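Local structure of iron-chelator utilization protein (Thermobifida fusca TM51, 4YHB) at residues 52-57 with 126-131. The protein binds FAD and probably acts as a flavin-dependent reductase that releases iron from ferric siderophores taken up by the cell. Residues are numbered along the deposited sequence; the frame is centred on the assembly and turned at random.
Sequences DHVKLW and LGVLGP. With ZN (zinc ion), chain D; FAD (flavin-adenine dinucleotide), chain C.
The Trp57 indole lies alongside Leu129, both side chains pointing the same way: NE1 is 3.7 Å from Leu129 CB, CZ2 4.2 Å from Leu129 CD2, and Lys55 O sits in plane at the ring edge. The Tyr86 ring also meets the indole, planes about 30° apart. NE1 is buried without a polar partner. The His53 ring carries FAD C7M over the centre of one face, 3.4 Å above the plane; its NE2 binds zinc with His265, His266 and three waters, two of them in plane at the ring edge. Strands 53-57 and 125-129 are antiparallel neighbours in the six-stranded barrel of the FAD-binding domain. Lys55 N to Leu129 O and Leu129 N to Lys55 O are both 2.8 Å and nearly straight; Trp57 and Gly127 form the next hydrogen-bonded pair, where a CB on Gly127 would clash with Trp57 CB. An alanine in place of Trp57 would probably open a gap beside Leu129 and leave the Tyr86 ring without its partner. On the face opposite Trp57 and Leu129, Leu56 CD2 meets Val128 CG2 at 3.7 Å. Val54 CG1, anti to its carbonyl carbon (chi1 -67°), reaches Val128 CG1 and Pro131 CD. Past Lys55-Leu129 the ladder stops; a cis peptide precedes Pro131, whose CA approaches His53 O at 3.3 Å in a CA-H...O contact.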
loop_
_atom_site.group_PDB
_atom_site.type_symbol
_atom_site.label_atom_id
_atom_site.label_comp_id
_atom_site.label_asym_id
_atom_site.label_seq_id
_atom_site.Cartn_x
_atom_site.Cartn_y
_atom_site.Cartn_z
ATOM N N ASP A 52 3.187 -2.220 -6.154
ATOM C CA ASP A 52 2.155 -2.941 -6.907
ATOM C C ASP A 52 0.893 -3.083 -6.061
ATOM O O ASP A 52 0.968 -3.349 -4.863
ATOM C CB ASP A 52 2.626 -4.331 -7.328
ATOM C CG ASP A 52 3.684 -4.302 -8.415
ATOM O OD1 ASP A 52 3.983 -3.212 -8.959
ATOM O OD2 ASP A 52 4.198 -5.397 -8.736
ATOM N N HIS A 53 -0.269 -2.898 -6.673
ATOM C CA HIS A 53 -1.515 -2.996 -5.913
ATOM C C HIS A 53 -2.644 -3.575 -6.748
ATOM O O HIS A 53 -2.688 -3.428 -7.972
ATOM C CB HIS A 53 -1.926 -1.625 -5.360
ATOM C CG HIS A 53 -1.975 -0.550 -6.401
ATOM N ND1 HIS A 53 -0.841 0.084 -6.863
ATOM C CD2 HIS A 53 -3.014 -0.005 -7.078
ATOM C CE1 HIS A 53 -1.182 0.982 -7.771
ATOM N NE2 HIS A 53 -2.492 0.939 -7.926
ATOM N N VAL A 54 -3.566 -4.227 -6.058
ATOM C CA VAL A 54 -4.736 -4.815 -6.687
ATOM C C VAL A 54 -5.962 -4.047 -6.247
ATOM O O VAL A 54 -5.904 -3.246 -5.301
ATOM C CB VAL A 54 -4.904 -6.308 -6.312
ATOM C CG1 VAL A 54 -3.789 -7.126 -6.896
ATOM C CG2 VAL A 54 -4.955 -6.486 -4.783
ATOM N N LYS A 55 -7.071 -4.275 -6.931
ATOM C CA LYS A 55 -8.358 -3.851 -6.411
ATOM C C LYS A 55 -9.035 -5.081 -5.838
ATOM O O LYS A 55 -9.210 -6.088 -6.529
ATOM C CB LYS A 55 -9.231 -3.198 -7.497
ATOM C CG LYS A 55 -8.940 -1.716 -7.739
ATOM C CD LYS A 55 -9.527 -1.237 -9.072
ATOM C CE LYS A 55 -9.616 0.280 -9.107
ATOM N NZ LYS A 55 -8.314 0.944 -8.804
ATOM N N LEU A 56 -9.394 -5.004 -4.566
ATOM C CA LEU A 56 -10.139 -6.071 -3.921
ATOM C C LEU A 56 -11.623 -5.771 -3.967
ATOM O O LEU A 56 -12.059 -4.661 -3.641
ATOM C CB LEU A 56 -9.684 -6.249 -2.458
ATOM C CG LEU A 56 -8.221 -6.670 -2.306
ATOM C CD1 LEU A 56 -7.872 -6.894 -0.828
ATOM C CD2 LEU A 56 -7.907 -7.923 -3.132
ATOM N N TRP A 57 -12.401 -6.782 -4.333
ATOM C CA TRP A 57 -13.844 -6.645 -4.475
ATOM C C TRP A 57 -14.551 -7.384 -3.346
ATOM O O TRP A 57 -14.445 -8.607 -3.223
ATOM C CB TRP A 57 -14.298 -7.169 -5.858
ATOM C CG TRP A 57 -13.811 -6.307 -7.001
ATOM C CD1 TRP A 57 -12.513 -5.996 -7.302
ATOM C CD2 TRP A 57 -14.617 -5.655 -7.999
ATOM N NE1 TRP A 57 -12.465 -5.187 -8.423
ATOM C CE2 TRP A 57 -13.738 -4.962 -8.862
ATOM C CE3 TRP A 57 -15.993 -5.597 -8.249
ATOM C CZ2 TRP A 57 -14.194 -4.220 -9.960
ATOM C CZ3 TRP A 57 -16.442 -4.853 -9.337
ATOM C CH2 TRP A 57 -15.542 -4.177 -10.173
ATOM N N LEU A 126 -12.567 -13.113 -1.903
ATOM C CA LEU A 126 -12.557 -11.773 -2.465
ATOM C C LEU A 126 -12.305 -11.831 -3.957
ATOM O O LEU A 126 -11.518 -12.654 -4.428
ATOM C CB LEU A 126 -11.476 -10.910 -1.805
ATOM C CG LEU A 126 -11.636 -10.590 -0.319
ATOM C CD1 LEU A 126 -10.421 -9.780 0.168
ATOM C CD2 LEU A 126 -12.936 -9.832 -0.092
ATOM N N GLY A 127 -12.957 -10.942 -4.694
ATOM C CA GLY A 127 -12.582 -10.705 -6.077
ATOM C C GLY A 127 -11.264 -9.945 -6.081
ATOM O O GLY A 127 -11.051 -9.037 -5.269
ATOM N N VAL A 128 -10.362 -10.325 -6.976
ATOM C CA VAL A 128 -9.060 -9.676 -7.054
ATOM C C VAL A 128 -8.799 -9.220 -8.480
ATOM O O VAL A 128 -8.697 -10.046 -9.409
ATOM C CB VAL A 128 -7.930 -10.612 -6.580
ATOM C CG1 VAL A 128 -6.588 -9.902 -6.674
ATOM C CG2 VAL A 128 -8.202 -11.079 -5.135
ATOM N N LEU A 129 -8.711 -7.904 -8.667
ATOM C CA LEU A 129 -8.466 -7.347 -9.997
ATOM C C LEU A 129 -7.100 -6.665 -10.078
ATOM O O LEU A 129 -6.754 -5.831 -9.233
ATOM C CB LEU A 129 -9.583 -6.366 -10.378
ATOM C CG LEU A 129 -9.469 -5.706 -11.761
ATOM C CD1 LEU A 129 -9.621 -6.752 -12.877
ATOM C CD2 LEU A 129 -10.513 -4.607 -11.903
ATOM N N GLY A 130 -6.323 -7.019 -11.101
ATOM C CA GLY A 130 -5.000 -6.457 -11.265
ATOM C C GLY A 130 -3.892 -7.304 -10.655
ATOM O O GLY A 130 -4.119 -8.468 -10.339
ATOM N N PRO A 131 -2.693 -6.724 -10.467
ATOM C CA PRO A 131 -2.336 -5.319 -10.698
ATOM C C PRO A 131 -2.447 -4.953 -12.170
ATOM O O PRO A 131 -2.254 -5.821 -13.007
ATOM C CB PRO A 131 -0.873 -5.238 -10.244
ATOM C CG PRO A 131 -0.649 -6.451 -9.421
ATOM C CD PRO A 131 -1.532 -7.502 -10.011
HETATM ZN ZN ZN D . -3.377 2.419 -9.253
HETATM P PA FAD C . -13.770 3.678 2.412
HETATM O O1A FAD C . -15.207 3.287 2.040
HETATM O O2A FAD C . -12.892 3.953 1.133
HETATM O O5B FAD C . -13.829 5.088 3.189
HETATM C C5B FAD C . -14.790 5.317 4.155
HETATM C C4B FAD C . -14.267 6.365 5.157
HETATM O O4B FAD C . -13.208 5.870 5.931
HETATM C C3B FAD C . -13.776 7.587 4.506
HETATM O O3B FAD C . -14.172 8.646 5.316
HETATM C C2B FAD C . -12.358 7.450 4.514
HETATM O O2B FAD C . -11.653 8.681 4.623
HETATM C C1B FAD C . -12.091 6.671 5.732
HETATM N N9A FAD C . -10.918 5.810 5.677
HETATM C C8A FAD C . -10.498 5.074 4.626
HETATM N N7A FAD C . -9.393 4.405 4.982
HETATM C C5A FAD C . -9.134 4.688 6.280
HETATM C C6A FAD C . -8.143 4.299 7.182
HETATM N N6A FAD C . -7.135 3.385 6.773
HETATM N N1A FAD C . -8.158 4.783 8.435
HETATM C C2A FAD C . -9.119 5.645 8.833
HETATM N N3A FAD C . -10.083 6.038 7.995
HETATM C C4A FAD C . -10.098 5.585 6.721
HETATM N N1 FAD C . -4.832 0.334 2.728
HETATM C C2 FAD C . -4.456 -0.678 3.511
HETATM O O2 FAD C . -4.978 -0.828 4.605
HETATM N N3 FAD C . -3.489 -1.529 3.051
HETATM C C4 FAD C . -2.914 -1.371 1.839
HETATM O O4 FAD C . -2.061 -2.172 1.482
HETATM C C4X FAD C . -3.282 -0.315 1.004
HETATM N N5 FAD C . -2.723 -0.098 -0.242
HETATM C C5X FAD C . -3.147 0.938 -1.004
HETATM C C6 FAD C . -2.591 1.155 -2.269
HETATM C C7 FAD C . -2.972 2.106 -2.982
HETATM C C7M FAD C . -2.284 2.241 -4.353
HETATM C C8 FAD C . -3.848 2.942 -2.707
HETATM C C8M FAD C . -4.260 4.081 -3.597
HETATM C C9 FAD C . -4.496 2.873 -1.503
HETATM C C9A FAD C . -4.213 1.806 -0.446
HETATM N N10 FAD C . -4.723 1.586 0.755
HETATM C C10 FAD C . -4.286 0.548 1.503
HETATM C "C1'" FAD C . -5.768 2.491 1.283
HETATM C "C2'" FAD C . -7.154 1.970 1.065
HETATM O "O2'" FAD C . -7.389 1.838 -0.281
HETATM C "C3'" FAD C . -8.160 2.976 1.727
HETATM O "O3'" FAD C . -7.796 3.098 3.066
HETATM C "C4'" FAD C . -9.617 2.660 1.523
HETATM O "O4'" FAD C . -10.365 3.787 1.696
HETATM C "C5'" FAD C . -10.157 1.607 2.505
HETATM O "O5'" FAD C . -11.389 1.058 2.103
HETATM P P FAD C . -12.594 1.230 3.111
HETATM O O1P FAD C . -13.761 0.581 2.335
HETATM O O2P FAD C . -12.043 0.706 4.465
HETATM O O3P FAD C . -13.274 2.605 3.493
HETATM O O HOH W 1 -1.425 2.800 -10.145
HETATM O O HOH W 2 -3.672 0.785 -10.807
HETATM O O HOH W 3 -5.340 1.869 -8.485
#